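Local coordinates for RsfP (Uncultured bacterium, PDB 4GLJ), which probably cleaves methylthioadenosine with phosphate, as a trimeric phosphorylase of the purine nucleoside phosphorylase type, and here binds the dye rhodamine B, at residues I93-A98 / M198-E203; M111-Q116 / A215-V220. All blocks are in the same frame, centred on the assembly; numbering follows the deposited sequence.

Overall arrangement
The chain first lays down strand 92-101, whose residues 93-98 are later met by 198-203, closing a loop of about 100 residues at contact 1. It then forms strand 111-119, whose residues 111-116 are met by 215-220 in contact 2, closing a second loop of similar length. Since each second partner follows in the same order, the two contacts cross along the chain. Strand 213-221 lies in the sheet between strands 92-101 and 111-119, parallel to the first and antiparallel to the second, while residues 198-203, leading into helix 200-209, are tied to strand 92-101. The contact centres are about 9 Å apart, and a side-chain hydrogen bond joins the two contacts.

Contact 1. Residues I93-A98 / M198-E203; sequences IVSVSA and MTNMPE. With RHB (N-[9-(2-carboxyphenyl)-6-(diethylamino)-3H-xanthen-3-ylidene]-N-ethylethanaminium), chain C; PO4 (phosphate ion), chain D.
The carboxamide of Asn200 reaches Ser95 and Ser97 with its two ends: Ser95 OG donates a hydrogen bond to OD1, and Ser97 OG accepts one from ND2. Ser95 OG is 2.7 Å from Asn200 OD1, and Ser97 OG is 2.8 Å from Asn200 ND2. Both serines sit off the amide plane. Ser97 OG also donates to Ser95 OG, which closes a ring of hydrogen bonds through the carboxamide and restrains its rotation. A weak bond joins Asn200 ND2 to Thr199 OG1.

With chi1 at 56°, Thr199 OG1 falls between its own backbone N and carbonyl carbon and meets phosphate O3 at a doubtfully short distance. Ala98 N donates almost straight to phosphate O2 at 2.9 Å. The anion, probably from the crystallisation liquor, is also bound by Ser22, Arg64 and His65, consistent with the phosphate site of a phosphorylase. Ala98 and Met198 line the rhodamine B pocket, where Met198 CG and CE lie against ethyl carbon C25.

Asn200 OD1 also bonds Thr216 OG1 of strand 213-221, and Glu203 is held by Tyr214 and Arg64. Residues 198-203, leading into helix 200-209, are thus tied to strand 92-101, which runs between strands 16-20 and 213-221.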
loop_
_atom_site.group_PDB
_atom_site.type_symbol
_atom_site.label_atom_id
_atom_site.label_comp_id
_atom_site.label_asym_id
_atom_site.label_seq_id
_atom_site.Cartn_x
_atom_site.Cartn_y
_atom_site.Cartn_z
ATOM N N ILE A 93 14.088 -21.121 10.053
ATOM C CA ILE A 93 13.781 -19.967 10.960
ATOM C C ILE A 93 12.437 -20.170 11.641
ATOM O O ILE A 93 11.455 -20.513 10.977
ATOM C CB ILE A 93 13.703 -18.610 10.174
ATOM C CG1 ILE A 93 15.108 -18.296 9.652
ATOM C CG2 ILE A 93 13.204 -17.473 11.081
ATOM C CD1 ILE A 93 15.134 -17.093 8.688
ATOM N N VAL A 94 12.417 -19.948 12.955
ATOM C CA VAL A 94 11.186 -19.781 13.677
ATOM C C VAL A 94 11.104 -18.314 14.087
ATOM O O VAL A 94 11.894 -17.804 14.842
ATOM C CB VAL A 94 11.065 -20.673 14.946
ATOM C CG1 VAL A 94 9.704 -20.428 15.648
ATOM C CG2 VAL A 94 11.149 -22.144 14.523
ATOM N N SER A 95 10.056 -17.659 13.634
ATOM C CA SER A 95 9.798 -16.247 13.974
ATOM C C SER A 95 8.807 -16.299 15.152
ATOM O O SER A 95 7.780 -16.995 15.119
ATOM C CB SER A 95 9.040 -15.595 12.790
ATOM O OG SER A 95 8.227 -14.520 13.324
ATOM N N VAL A 96 9.102 -15.569 16.185
ATOM C CA VAL A 96 8.282 -15.583 17.348
ATOM C C VAL A 96 7.746 -14.192 17.496
ATOM O O VAL A 96 8.539 -13.264 17.691
ATOM C CB VAL A 96 9.065 -15.995 18.610
ATOM C CG1 VAL A 96 8.074 -15.975 19.782
ATOM C CG2 VAL A 96 9.725 -17.394 18.422
ATOM N N SER A 97 6.429 -14.028 17.306
ATOM C CA SER A 97 5.837 -12.695 17.158
ATOM C C SER A 97 4.582 -12.448 17.995
ATOM O O SER A 97 3.702 -13.334 18.070
ATOM C CB SER A 97 5.433 -12.528 15.714
ATOM O OG SER A 97 6.640 -12.604 15.002
ATOM N N ALA A 98 4.472 -11.227 18.538
ATOM C CA ALA A 98 3.303 -10.853 19.330
ATOM C C ALA A 98 2.237 -10.481 18.306
ATOM O O ALA A 98 2.550 -9.794 17.276
ATOM C CB ALA A 98 3.595 -9.644 20.229
ATOM N N MET A 198 2.738 -6.880 12.762
ATOM C CA MET A 198 3.340 -5.786 11.949
ATOM C C MET A 198 4.659 -6.194 11.348
ATOM O O MET A 198 5.317 -5.357 10.685
ATOM C CB MET A 198 3.516 -4.538 12.830
ATOM C CG MET A 198 2.185 -4.033 13.429
ATOM S SD MET A 198 2.443 -2.505 14.338
ATOM C CE MET A 198 0.782 -2.225 14.894
ATOM N N THR A 199 5.102 -7.432 11.622
ATOM C CA THR A 199 6.537 -7.706 11.307
ATOM C C THR A 199 6.829 -8.911 10.362
ATOM O O THR A 199 7.941 -8.965 9.774
ATOM C CB THR A 199 7.367 -7.970 12.616
ATOM O OG1 THR A 199 6.728 -9.057 13.341
ATOM C CG2 THR A 199 7.400 -6.774 13.482
ATOM N N ASN A 200 5.906 -9.881 10.242
ATOM C CA ASN A 200 6.286 -11.105 9.550
ATOM C C ASN A 200 6.281 -10.973 8.020
ATOM O O ASN A 200 6.773 -11.861 7.326
ATOM C CB ASN A 200 5.492 -12.308 10.094
ATOM C CG ASN A 200 6.025 -12.745 11.503
ATOM O OD1 ASN A 200 6.123 -13.924 11.769
ATOM N ND2 ASN A 200 6.533 -11.779 12.328
ATOM N N MET A 201 5.825 -9.827 7.511
ATOM C CA MET A 201 6.101 -9.398 6.126
ATOM C C MET A 201 6.915 -8.122 6.204
ATOM O O MET A 201 6.537 -7.211 6.924
ATOM C CB MET A 201 4.796 -9.171 5.346
ATOM C CG MET A 201 4.031 -10.459 5.026
ATOM S SD MET A 201 4.909 -11.316 3.673
ATOM C CE MET A 201 3.828 -12.714 3.394
ATOM N N PRO A 202 8.027 -8.014 5.465
ATOM C CA PRO A 202 8.397 -8.896 4.331
ATOM C C PRO A 202 9.297 -10.065 4.761
ATOM O O PRO A 202 9.758 -10.772 3.894
ATOM C CB PRO A 202 9.178 -7.941 3.410
ATOM C CG PRO A 202 9.891 -7.066 4.416
ATOM C CD PRO A 202 8.827 -6.763 5.452
ATOM N N GLU A 203 9.461 -10.266 6.074
ATOM C CA GLU A 203 10.404 -11.316 6.607
ATOM C C GLU A 203 10.119 -12.675 5.972
ATOM O O GLU A 203 11.079 -13.331 5.511
ATOM C CB GLU A 203 10.265 -11.394 8.109
ATOM C CG GLU A 203 11.485 -11.774 8.891
ATOM C CD GLU A 203 11.220 -11.670 10.387
ATOM O OE1 GLU A 203 10.481 -12.564 10.911
ATOM O OE2 GLU A 203 11.645 -10.670 11.039
HETATM O O2 RHB C . -3.465 -5.714 23.377
HETATM C C26 RHB C . -2.722 -5.505 24.363
HETATM C C19 RHB C . -1.277 -5.228 24.046
HETATM C C14 RHB C . -0.948 -4.940 22.746
HETATM C C15 RHB C . 0.374 -4.676 22.409
HETATM C C16 RHB C . 1.388 -4.732 23.358
HETATM C C17 RHB C . 1.064 -5.042 24.674
HETATM C C18 RHB C . -0.264 -5.293 25.002
HETATM C C9 RHB C . -1.996 -4.825 21.704
HETATM C C8 RHB C . -3.282 -4.167 22.016
HETATM C C13 RHB C . -3.484 -3.720 23.314
HETATM C C12 RHB C . -4.684 -3.123 23.658
HETATM C C11 RHB C . -5.688 -2.954 22.711
HETATM N N1 RHB C . -6.879 -2.322 23.165
HETATM C C35 RHB C . -6.577 -0.991 23.735
HETATM C C36 RHB C . -6.640 -0.997 25.251
HETATM C C22 RHB C . -7.910 -2.170 22.115
HETATM C C23 RHB C . -8.569 -0.803 22.200
HETATM C C10 RHB C . -5.478 -3.409 21.390
HETATM C C7 RHB C . -4.257 -4.021 21.021
HETATM O O1 RHB C . -4.010 -4.499 19.722
HETATM C C1 RHB C . -2.801 -5.113 19.362
HETATM C C2 RHB C . -1.779 -5.288 20.316
HETATM C C6 RHB C . -2.551 -5.577 18.059
HETATM C C5 RHB C . -1.305 -6.183 17.802
HETATM C C4 RHB C . -0.318 -6.357 18.755
HETATM C C3 RHB C . -0.559 -5.897 20.028
HETATM N N2 RHB C . -0.973 -6.594 16.527
HETATM C C24 RHB C . -1.639 -5.575 15.745
HETATM C C25 RHB C . -0.628 -5.064 14.760
HETATM C C33 RHB C . 0.434 -6.232 16.335
HETATM C C34 RHB C . 1.350 -7.066 17.219
HETATM O O3 RHB C . -3.157 -5.559 25.548
HETATM P P PO4 D . 6.761 -8.531 16.834
HETATM O O1 PO4 D . 6.162 -7.259 17.359
HETATM O O2 PO4 D . 6.661 -9.461 18.020
HETATM O O3 PO4 D . 5.911 -8.912 15.681
HETATM O O4 PO4 D . 8.222 -8.383 16.421
#

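Contact 2. Residues M111-Q116 / A215-V220; sequences MVIPDQ and ATLALV
Met111 and Val112 pair with Leu219 and Ala218 in an antiparallel part of the central mixed sheet of the phosphorylase fold, where strands 111-114 and 215-220 run at 146° to each other. Val112 and Ala218 form the hydrogen-bonded pair. Val112 N donates to Ala218 O at 2.9 Å, and Ala218 N returns a bond to Val112 O at 2.8 Å. Met111 and Leu219 are the adjoining non-hydrogen-bonded pair, and Met111 CA makes a CA-H...O contact with Ala218 O.

Past this pairing the backbones separate, and a water takes over: it donates to Pro114 O and accepts from Thr216 N, bridging the strands at 2.8 Å from each of these two atoms.

Apolar packing occupies both faces. On the Met111 face, the extended methionine lies beside Leu219, pointing the same way, and its SD touches Leu217 CD1 and Leu219 CD2, both at 3.9 Å. Helix 237-263 covers this group through Val252 and Ala249. On the Val112 face, Val112 CG2 meets Val220 CG2 at 3.7 Å, while the CB atoms of Val112 and Ala218 project side by side. The ring of Pro114 crosses Thr216 at about a right angle, with Pro114 CG nearest Thr216 CB.

Near helix 145-157, which packs on Ile113 through Ala148 and Leu151, chi1 of -48° sets Ile113 CG1 anti to its carbonyl carbon, and the methyl beyond it, CD1, presses against Leu217 CD1 at 3.3 Å, tighter than usual van der Waals contact.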
loop_
_atom_site.group_PDB
_atom_site.type_symbol
_atom_site.label_atom_id
_atom_site.label_comp_id
_atom_site.label_asym_id
_atom_site.label_seq_id
_atom_site.Cartn_x
_atom_site.Cartn_y
_atom_site.Cartn_z
ATOM N N MET A 111 -1.336 -19.360 21.900
ATOM C CA MET A 111 -0.459 -19.264 20.715
ATOM C C MET A 111 -1.170 -19.751 19.483
ATOM O O MET A 111 -2.155 -20.509 19.578
ATOM C CB MET A 111 0.841 -20.021 20.937
ATOM C CG MET A 111 1.461 -19.693 22.313
ATOM S SD MET A 111 3.111 -20.416 22.461
ATOM C CE MET A 111 3.509 -20.081 24.177
ATOM N N VAL A 112 -0.670 -19.283 18.346
ATOM C CA VAL A 112 -1.264 -19.520 17.077
ATOM C C VAL A 112 -0.103 -19.835 16.129
ATOM O O VAL A 112 0.934 -19.147 16.087
ATOM C CB VAL A 112 -2.063 -18.283 16.578
ATOM C CG1 VAL A 112 -2.649 -18.576 15.202
ATOM C CG2 VAL A 112 -3.236 -17.997 17.544
ATOM N N ILE A 113 -0.282 -20.901 15.367
ATOM C CA ILE A 113 0.717 -21.248 14.330
ATOM C C ILE A 113 0.029 -21.045 12.962
ATOM O O ILE A 113 -0.665 -21.932 12.454
ATOM C CB ILE A 113 1.174 -22.764 14.426
ATOM C CG1 ILE A 113 1.527 -23.129 15.875
ATOM C CG2 ILE A 113 2.322 -23.068 13.440
ATOM C CD1 ILE A 113 2.562 -22.225 16.446
ATOM N N PRO A 114 0.181 -19.882 12.392
ATOM C CA PRO A 114 -0.606 -19.628 11.149
ATOM C C PRO A 114 -0.077 -20.445 9.979
ATOM O O PRO A 114 1.090 -20.925 10.004
ATOM C CB PRO A 114 -0.374 -18.119 10.915
ATOM C CG PRO A 114 0.950 -17.839 11.603
ATOM C CD PRO A 114 0.864 -18.681 12.876
ATOM N N ASP A 115 -0.944 -20.707 8.994
ATOM C CA ASP A 115 -0.453 -21.354 7.818
ATOM C C ASP A 115 -0.539 -20.361 6.646
ATOM O O ASP A 115 0.009 -20.641 5.576
ATOM C CB ASP A 115 -1.239 -22.658 7.536
ATOM C CG ASP A 115 -2.722 -22.405 7.235
ATOM O OD1 ASP A 115 -3.329 -21.421 7.715
ATOM O OD2 ASP A 115 -3.303 -23.197 6.491
ATOM N N GLN A 116 -1.203 -19.193 6.837
ATOM C CA GLN A 116 -1.322 -18.287 5.698
ATOM C C GLN A 116 -1.000 -16.904 6.181
ATOM O O GLN A 116 -1.004 -16.630 7.401
ATOM C CB GLN A 116 -2.751 -18.355 5.092
ATOM C CG GLN A 116 -2.955 -19.547 4.100
ATOM C CD GLN A 116 -1.978 -19.418 2.893
ATOM O OE1 GLN A 116 -1.679 -18.313 2.485
ATOM N NE2 GLN A 116 -1.442 -20.542 2.392
ATOM N N ALA A 215 8.712 -20.376 9.501
ATOM C CA ALA A 215 7.346 -20.443 10.052
ATOM C C ALA A 215 7.227 -19.572 11.302
ATOM O O ALA A 215 8.233 -19.113 11.867
ATOM C CB ALA A 215 6.859 -21.884 10.300
ATOM N N THR A 216 5.995 -19.362 11.762
ATOM C CA THR A 216 5.767 -18.323 12.803
ATOM C C THR A 216 5.111 -18.990 14.021
ATOM O O THR A 216 4.192 -19.772 13.870
ATOM C CB THR A 216 4.838 -17.219 12.251
ATOM O OG1 THR A 216 5.575 -16.500 11.211
ATOM C CG2 THR A 216 4.482 -16.196 13.363
ATOM N N LEU A 217 5.656 -18.697 15.183
ATOM C CA LEU A 217 4.959 -18.972 16.434
ATOM C C LEU A 217 4.374 -17.601 16.951
ATOM O O LEU A 217 5.121 -16.734 17.409
ATOM C CB LEU A 217 5.963 -19.546 17.455
ATOM C CG LEU A 217 5.452 -19.775 18.893
ATOM C CD1 LEU A 217 4.372 -20.843 18.847
ATOM C CD2 LEU A 217 6.581 -20.213 19.824
ATOM N N ALA A 218 3.053 -17.418 16.812
ATOM C CA ALA A 218 2.405 -16.143 17.178
ATOM C C ALA A 218 1.890 -16.231 18.615
ATOM O O ALA A 218 1.301 -17.244 19.010
ATOM C CB ALA A 218 1.294 -15.829 16.200
ATOM N N LEU A 219 2.110 -15.170 19.359
ATOM C CA LEU A 219 1.720 -15.080 20.746
ATOM C C LEU A 219 0.616 -14.018 20.844
ATOM O O LEU A 219 0.839 -12.857 20.579
ATOM C CB LEU A 219 2.922 -14.602 21.576
ATOM C CG LEU A 219 4.271 -15.285 21.271
ATOM C CD1 LEU A 219 5.337 -14.756 22.230
ATOM C CD2 LEU A 219 4.107 -16.793 21.413
ATOM N N VAL A 220 -0.563 -14.463 21.199
ATOM C CA VAL A 220 -1.710 -13.590 21.316
ATOM C C VAL A 220 -1.602 -12.718 22.538
ATOM O O VAL A 220 -1.583 -13.173 23.711
ATOM C CB VAL A 220 -3.056 -14.379 21.277
ATOM C CG1 VAL A 220 -4.186 -13.369 21.344
ATOM C CG2 VAL A 220 -3.144 -15.275 20.003
HETATM O O HOH W 1 3.591 -20.684 11.282
#